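Local coordinates for protein D-alanyl transferase DltD (PDB 6PFX) that probably transfers D-alanine onto lipoteichoic acid in the cell wall of a Gram-positive bacterium, as a membrane-associated member of the DltD family, at residues T160-T165 / E175-L180; I318-N323 / K384-Q389. All coordinates share one frame; numbering follows the deposited sequence.

Both contacts lie in the helical surroundings of the parallel sheet, and they follow one another along the chain, contact 1 closing before contact 2 begins. Their centres are about 32 Å apart and their nearest atoms about 15 Å, so they do not touch. Contact 1 is peripheral, its centre about 29 Å from that of the chain, and purely apolar in its side chains; contact 2, its centre at about 18 Å, is more buried and combines aromatic packing with a hydrogen bond. Neither includes S46, H348 or D345, whose arrangement is consistent with the Ser-His-Asp triad expected of an SGNH-hydrolase relative. Contact 1 joins neighbouring helices, whereas contact 2 brings the C-terminal region back onto helix 308-323.

Contact 1: T160-T165 / E175-L180; sequences TAILQT and ESLNQL
Two consecutive helical segments joined by a short loop meet through one isoleucine: I162 of helix 157-167 is set against L177 and the backbone of S176 in the short helix 174-177 and against L180 in the turn that follows it. The closest CA atoms are those of I162 and S176, 7.3 Å apart, and only 148 Å² is buried between the two segments, both sides summed. Both arms of I162 are used. Its CG1 branch lies anti to the carbonyl carbon (chi1 -73°) and carries CD1 outward; CG2 takes the position anti to the backbone N and serves a different neighbour. CD1 of I162 meets CD1 of L180 tip to tip at 3.7 Å, and the same I162 methyl also rests against the carbonyl oxygen of S176. That oxygen already accepts the backbone N-H of Q179, so the methyl packs beside a carbonyl engaged in the turn of its own segment. L177 comes in differently, its side chain crossing that of I162 at about a right angle: CD2 of L177 lies 3.9 Å from CG2 of I162 and also approaches CD1 of I162, at 4.1 Å. The isoleucine end is thus bordered by two leucine methyl groups and a peptide oxygen, all in van der Waals contact. P172, in the connecting loop, touches both I162 and L177. Beyond, L177 reaches F131, and L180 packs on Y127 and L130. The arrangement is that of two consecutive helical segments packed through aliphatic side chains and resting on helix 123-132 at the periphery of the fold.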
loop_
_atom_site.group_PDB
_atom_site.type_symbol
_atom_site.label_atom_id
_atom_site.label_comp_id
_atom_site.label_asym_id
_atom_site.label_seq_id
_atom_site.Cartn_x
_atom_site.Cartn_y
_atom_site.Cartn_z
ATOM N N THR A 160 -16.108 16.964 -13.454
ATOM C CA THR A 160 -15.370 18.115 -12.950
ATOM C C THR A 160 -16.290 19.099 -12.235
ATOM O O THR A 160 -15.936 19.634 -11.175
ATOM C CB THR A 160 -14.629 18.784 -14.111
ATOM O OG1 THR A 160 -13.574 17.926 -14.571
ATOM C CG2 THR A 160 -14.054 20.104 -13.673
ATOM N N ALA A 161 -17.467 19.369 -12.798
ATOM C CA ALA A 161 -18.376 20.311 -12.154
ATOM C C ALA A 161 -18.872 19.762 -10.825
ATOM O O ALA A 161 -19.046 20.511 -9.857
ATOM C CB ALA A 161 -19.547 20.626 -13.081
ATOM N N ILE A 162 -19.100 18.452 -10.760
ATOM C CA ILE A 162 -19.491 17.834 -9.499
ATOM C C ILE A 162 -18.368 17.966 -8.477
ATOM O O ILE A 162 -18.606 18.318 -7.315
ATOM C CB ILE A 162 -19.931 16.376 -9.737
ATOM C CG1 ILE A 162 -21.305 16.351 -10.420
ATOM C CG2 ILE A 162 -19.924 15.618 -8.428
ATOM C CD1 ILE A 162 -21.606 15.037 -11.095
ATOM N N LEU A 163 -17.124 17.735 -8.899
ATOM C CA LEU A 163 -16.020 17.854 -7.955
ATOM C C LEU A 163 -15.856 19.291 -7.472
ATOM O O LEU A 163 -15.504 19.519 -6.311
ATOM C CB LEU A 163 -14.716 17.371 -8.578
ATOM C CG LEU A 163 -14.634 15.891 -8.921
ATOM C CD1 LEU A 163 -13.301 15.587 -9.606
ATOM C CD2 LEU A 163 -14.830 15.009 -7.687
ATOM N N GLN A 164 -16.085 20.277 -8.347
ATOM C CA GLN A 164 -16.042 21.670 -7.905
ATOM C C GLN A 164 -17.086 21.957 -6.820
ATOM O O GLN A 164 -16.825 22.712 -5.877
ATOM C CB GLN A 164 -16.228 22.608 -9.100
ATOM C CG GLN A 164 -15.069 22.612 -10.099
ATOM C CD GLN A 164 -13.810 23.264 -9.555
ATOM O OE1 GLN A 164 -13.754 23.674 -8.392
ATOM N NE2 GLN A 164 -12.785 23.360 -10.396
ATOM N N THR A 165 -18.278 21.372 -6.941
ATOM C CA THR A 165 -19.302 21.526 -5.908
ATOM C C THR A 165 -18.823 20.971 -4.571
ATOM O O THR A 165 -18.967 21.620 -3.527
ATOM C CB THR A 165 -20.572 20.816 -6.380
ATOM O OG1 THR A 165 -21.051 21.443 -7.580
ATOM C CG2 THR A 165 -21.655 20.858 -5.331
ATOM N N GLU A 175 -29.966 15.238 -8.952
ATOM C CA GLU A 175 -30.149 15.429 -10.383
ATOM C C GLU A 175 -28.811 15.644 -11.076
ATOM O O GLU A 175 -28.655 15.285 -12.249
ATOM C CB GLU A 175 -31.078 16.615 -10.626
ATOM C CG GLU A 175 -32.526 16.418 -10.124
ATOM C CD GLU A 175 -32.744 16.723 -8.632
ATOM O OE1 GLU A 175 -31.764 16.894 -7.872
ATOM O OE2 GLU A 175 -33.922 16.788 -8.213
ATOM N N SER A 176 -27.844 16.221 -10.357
ATOM C CA SER A 176 -26.502 16.416 -10.895
ATOM C C SER A 176 -25.751 15.093 -10.997
ATOM O O SER A 176 -25.188 14.770 -12.051
ATOM C CB SER A 176 -25.743 17.404 -10.006
ATOM O OG SER A 176 -26.332 18.694 -10.061
ATOM N N LEU A 177 -25.724 14.315 -9.910
ATOM C CA LEU A 177 -25.067 13.017 -9.971
ATOM C C LEU A 177 -25.741 12.108 -10.988
ATOM O O LEU A 177 -25.081 11.265 -11.598
ATOM C CB LEU A 177 -25.071 12.327 -8.611
ATOM C CG LEU A 177 -24.375 13.078 -7.481
ATOM C CD1 LEU A 177 -24.670 12.349 -6.188
ATOM C CD2 LEU A 177 -22.896 13.168 -7.737
ATOM N N ASN A 178 -27.055 12.246 -11.167
ATOM C CA ASN A 178 -27.764 11.344 -12.060
ATOM C C ASN A 178 -27.243 11.424 -13.484
ATOM O O ASN A 178 -27.460 10.490 -14.264
ATOM C CB ASN A 178 -29.257 11.648 -12.018
ATOM C CG ASN A 178 -30.069 10.648 -12.797
ATOM O OD1 ASN A 178 -30.123 9.468 -12.450
ATOM N ND2 ASN A 178 -30.706 11.112 -13.863
ATOM N N GLN A 179 -26.562 12.515 -13.844
ATOM C CA GLN A 179 -25.981 12.632 -15.175
ATOM C C GLN A 179 -24.886 11.600 -15.411
ATOM O O GLN A 179 -24.575 11.300 -16.568
ATOM C CB GLN A 179 -25.436 14.044 -15.366
ATOM C CG GLN A 179 -24.999 14.348 -16.776
ATOM C CD GLN A 179 -24.744 15.828 -17.011
ATOM O OE1 GLN A 179 -25.118 16.679 -16.195
ATOM N NE2 GLN A 179 -24.108 16.144 -18.136
ATOM N N LEU A 180 -24.313 11.047 -14.338
ATOM C CA LEU A 180 -23.291 10.015 -14.415
ATOM C C LEU A 180 -23.860 8.610 -14.278
ATOM O O LEU A 180 -23.121 7.635 -14.453
ATOM C CB LEU A 180 -22.247 10.222 -13.303
ATOM C CG LEU A 180 -21.501 11.555 -13.248
ATOM C CD1 LEU A 180 -20.664 11.621 -11.989
ATOM C CD2 LEU A 180 -20.632 11.709 -14.458
#

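Contact 2: I318-N323 / K384-Q389; sequences IKFQLN and KSWQHQ
The indole of W386 is approached from helix 308-323 by two side chains, Q321 bringing OE1 to the NE1 edge, near the ring plane, and F320 meeting the far end of the six-membered ring obliquely, while K317 is its cation-pi partner. The phenyl and indole planes are inclined by 28°, but they are slid so far apart that they barely overlap, with 5.7 Å between the F320 ring centroid and that of the W386 six-membered ring. The nearest atoms are CD1 of F320 and CH2 of W386, 3.5 Å apart, with CZ3 of W386 at 3.9 Å from the same CD1. The indole is carried across the gap because CG of W386 stands anti to its backbone N (chi1 178°); the nearest CA atoms, of Q321 and W386, remain 9.4 Å apart. Q321 extends its chain fully, which takes the amide past the benzene part of the indole to the pyrrole nitrogen, and its CB packs against CZ2 of W386 at 3.9 Å. Here NE1 of W386 donates to OE1 of Q321 over 2.9 Å, with a bent N-H...O angle of 142°. The amide stands almost perpendicular to the indole, and the donor sits well above the carbonyl plane instead of on a lone pair. NE2 of Q321 is bound by Q276 OE1 and F272 O, which fixes which way round the amide faces. K317 also bonds the backbone oxygens of W386 and Q389. The chemistry implies that the buried indole N-H is satisfied by an amide oriented through its own second-shell bonds, while aromatic contact and a nearby positive charge help hold the C-terminal helix 384-388 against helix 308-323.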
loop_
_atom_site.group_PDB
_atom_site.type_symbol
_atom_site.label_atom_id
_atom_site.label_comp_id
_atom_site.label_asym_id
_atom_site.label_seq_id
_atom_site.Cartn_x
_atom_site.Cartn_y
_atom_site.Cartn_z
ATOM N N ILE A 318 5.478 9.910 10.089
ATOM C CA ILE A 318 4.335 9.044 9.789
ATOM C C ILE A 318 3.808 8.376 11.051
ATOM O O ILE A 318 2.592 8.200 11.199
ATOM C CB ILE A 318 4.654 8.062 8.644
ATOM C CG1 ILE A 318 3.377 7.699 7.878
ATOM C CG2 ILE A 318 5.359 6.841 9.144
ATOM C CD1 ILE A 318 2.780 8.866 7.129
ATOM N N LYS A 319 4.697 8.042 11.994
ATOM C CA LYS A 319 4.269 7.456 13.261
ATOM C C LYS A 319 3.519 8.461 14.122
ATOM O O LYS A 319 2.557 8.085 14.799
ATOM C CB LYS A 319 5.450 6.806 13.980
ATOM C CG LYS A 319 5.938 5.557 13.246
ATOM C CD LYS A 319 6.838 4.664 14.091
ATOM C CE LYS A 319 7.921 5.427 14.802
ATOM N NZ LYS A 319 8.889 4.466 15.413
ATOM N N PHE A 320 3.899 9.741 14.077
ATOM C CA PHE A 320 3.096 10.758 14.749
ATOM C C PHE A 320 1.690 10.805 14.163
ATOM O O PHE A 320 0.694 10.836 14.898
ATOM C CB PHE A 320 3.780 12.118 14.631
ATOM C CG PHE A 320 3.012 13.230 15.265
ATOM C CD1 PHE A 320 2.068 13.946 14.548
ATOM C CD2 PHE A 320 3.226 13.558 16.590
ATOM C CE1 PHE A 320 1.355 14.980 15.146
ATOM C CE2 PHE A 320 2.523 14.581 17.186
ATOM C CZ PHE A 320 1.577 15.283 16.469
ATOM N N GLN A 321 1.582 10.767 12.832
ATOM C CA GLN A 321 0.262 10.830 12.207
ATOM C C GLN A 321 -0.578 9.619 12.599
ATOM O O GLN A 321 -1.783 9.737 12.862
ATOM C CB GLN A 321 0.407 10.907 10.681
ATOM C CG GLN A 321 -0.919 11.121 9.897
ATOM C CD GLN A 321 -0.663 11.466 8.433
ATOM O OE1 GLN A 321 0.489 11.699 8.040
ATOM N NE2 GLN A 321 -1.713 11.480 7.620
ATOM N N LEU A 322 0.055 8.447 12.654
ATOM C CA LEU A 322 -0.636 7.213 13.010
ATOM C C LEU A 322 -1.009 7.210 14.487
ATOM O O LEU A 322 -2.188 7.097 14.839
ATOM C CB LEU A 322 0.265 6.026 12.638
ATOM C CG LEU A 322 0.386 5.752 11.136
ATOM C CD1 LEU A 322 1.475 4.759 10.811
ATOM C CD2 LEU A 322 -0.934 5.229 10.575
ATOM N N ASN A 323 -0.008 7.359 15.362
ATOM C CA ASN A 323 -0.219 7.219 16.797
ATOM C C ASN A 323 -1.146 8.297 17.340
ATOM O O ASN A 323 -1.963 8.030 18.231
ATOM C CB ASN A 323 1.122 7.291 17.530
ATOM C CG ASN A 323 2.001 6.094 17.279
ATOM O OD1 ASN A 323 1.533 5.011 16.918
ATOM N ND2 ASN A 323 3.292 6.271 17.507
ATOM N N LYS A 384 -1.773 21.708 4.111
ATOM C CA LYS A 384 -0.428 21.934 3.599
ATOM C C LYS A 384 0.567 22.113 4.733
ATOM O O LYS A 384 1.747 21.771 4.586
ATOM C CB LYS A 384 -0.409 23.135 2.650
ATOM C CG LYS A 384 -1.147 22.888 1.343
ATOM C CD LYS A 384 -0.259 23.055 0.116
ATOM C CE LYS A 384 -1.027 22.712 -1.151
ATOM N NZ LYS A 384 -0.219 22.959 -2.378
ATOM N N SER A 385 0.118 22.642 5.870
ATOM C CA SER A 385 1.004 22.756 7.018
ATOM C C SER A 385 1.557 21.395 7.401
ATOM O O SER A 385 2.763 21.237 7.613
ATOM C CB SER A 385 0.250 23.357 8.189
ATOM O OG SER A 385 1.056 23.392 9.353
ATOM N N TRP A 386 0.681 20.395 7.502
ATOM C CA TRP A 386 1.146 19.051 7.818
ATOM C C TRP A 386 2.073 18.512 6.729
ATOM O O TRP A 386 3.119 17.917 7.026
ATOM C CB TRP A 386 -0.043 18.108 8.047
ATOM C CG TRP A 386 0.461 16.712 8.314
ATOM C CD1 TRP A 386 0.311 15.610 7.524
ATOM C CD2 TRP A 386 1.276 16.308 9.413
ATOM N NE1 TRP A 386 0.970 14.537 8.074
ATOM C CE2 TRP A 386 1.559 14.936 9.245
ATOM C CE3 TRP A 386 1.773 16.967 10.539
ATOM C CZ2 TRP A 386 2.332 14.216 10.153
ATOM C CZ3 TRP A 386 2.535 16.258 11.435
ATOM C CH2 TRP A 386 2.784 14.883 11.257
ATOM N N GLN A 387 1.704 18.699 5.461
ATOM C CA GLN A 387 2.541 18.218 4.367
ATOM C C GLN A 387 3.963 18.756 4.476
ATOM O O GLN A 387 4.930 18.045 4.178
ATOM C CB GLN A 387 1.910 18.606 3.030
ATOM C CG GLN A 387 0.572 17.943 2.755
ATOM C CD GLN A 387 -0.161 18.555 1.574
ATOM O OE1 GLN A 387 0.451 19.003 0.608
ATOM N NE2 GLN A 387 -1.478 18.580 1.654
ATOM N N HIS A 388 4.111 19.999 4.940
ATOM C CA HIS A 388 5.406 20.663 5.029
ATOM C C HIS A 388 6.039 20.583 6.418
ATOM O O HIS A 388 7.134 21.122 6.616
ATOM C CB HIS A 388 5.258 22.142 4.637
ATOM C CG HIS A 388 4.684 22.363 3.271
ATOM N ND1 HIS A 388 4.879 21.484 2.228
ATOM C CD2 HIS A 388 3.932 23.375 2.775
ATOM C CE1 HIS A 388 4.269 21.942 1.149
ATOM N NE2 HIS A 388 3.686 23.086 1.455
ATOM N N GLN A 389 5.401 19.897 7.365
ATOM C CA GLN A 389 5.842 19.907 8.755
ATOM C C GLN A 389 7.178 19.192 8.904
ATOM O O GLN A 389 7.323 18.044 8.479
ATOM C CB GLN A 389 4.794 19.187 9.612
ATOM C CG GLN A 389 5.245 18.826 11.028
ATOM C CD GLN A 389 4.887 19.878 12.052
ATOM O OE1 GLN A 389 3.751 20.344 12.114
ATOM N NE2 GLN A 389 5.854 20.244 12.879
#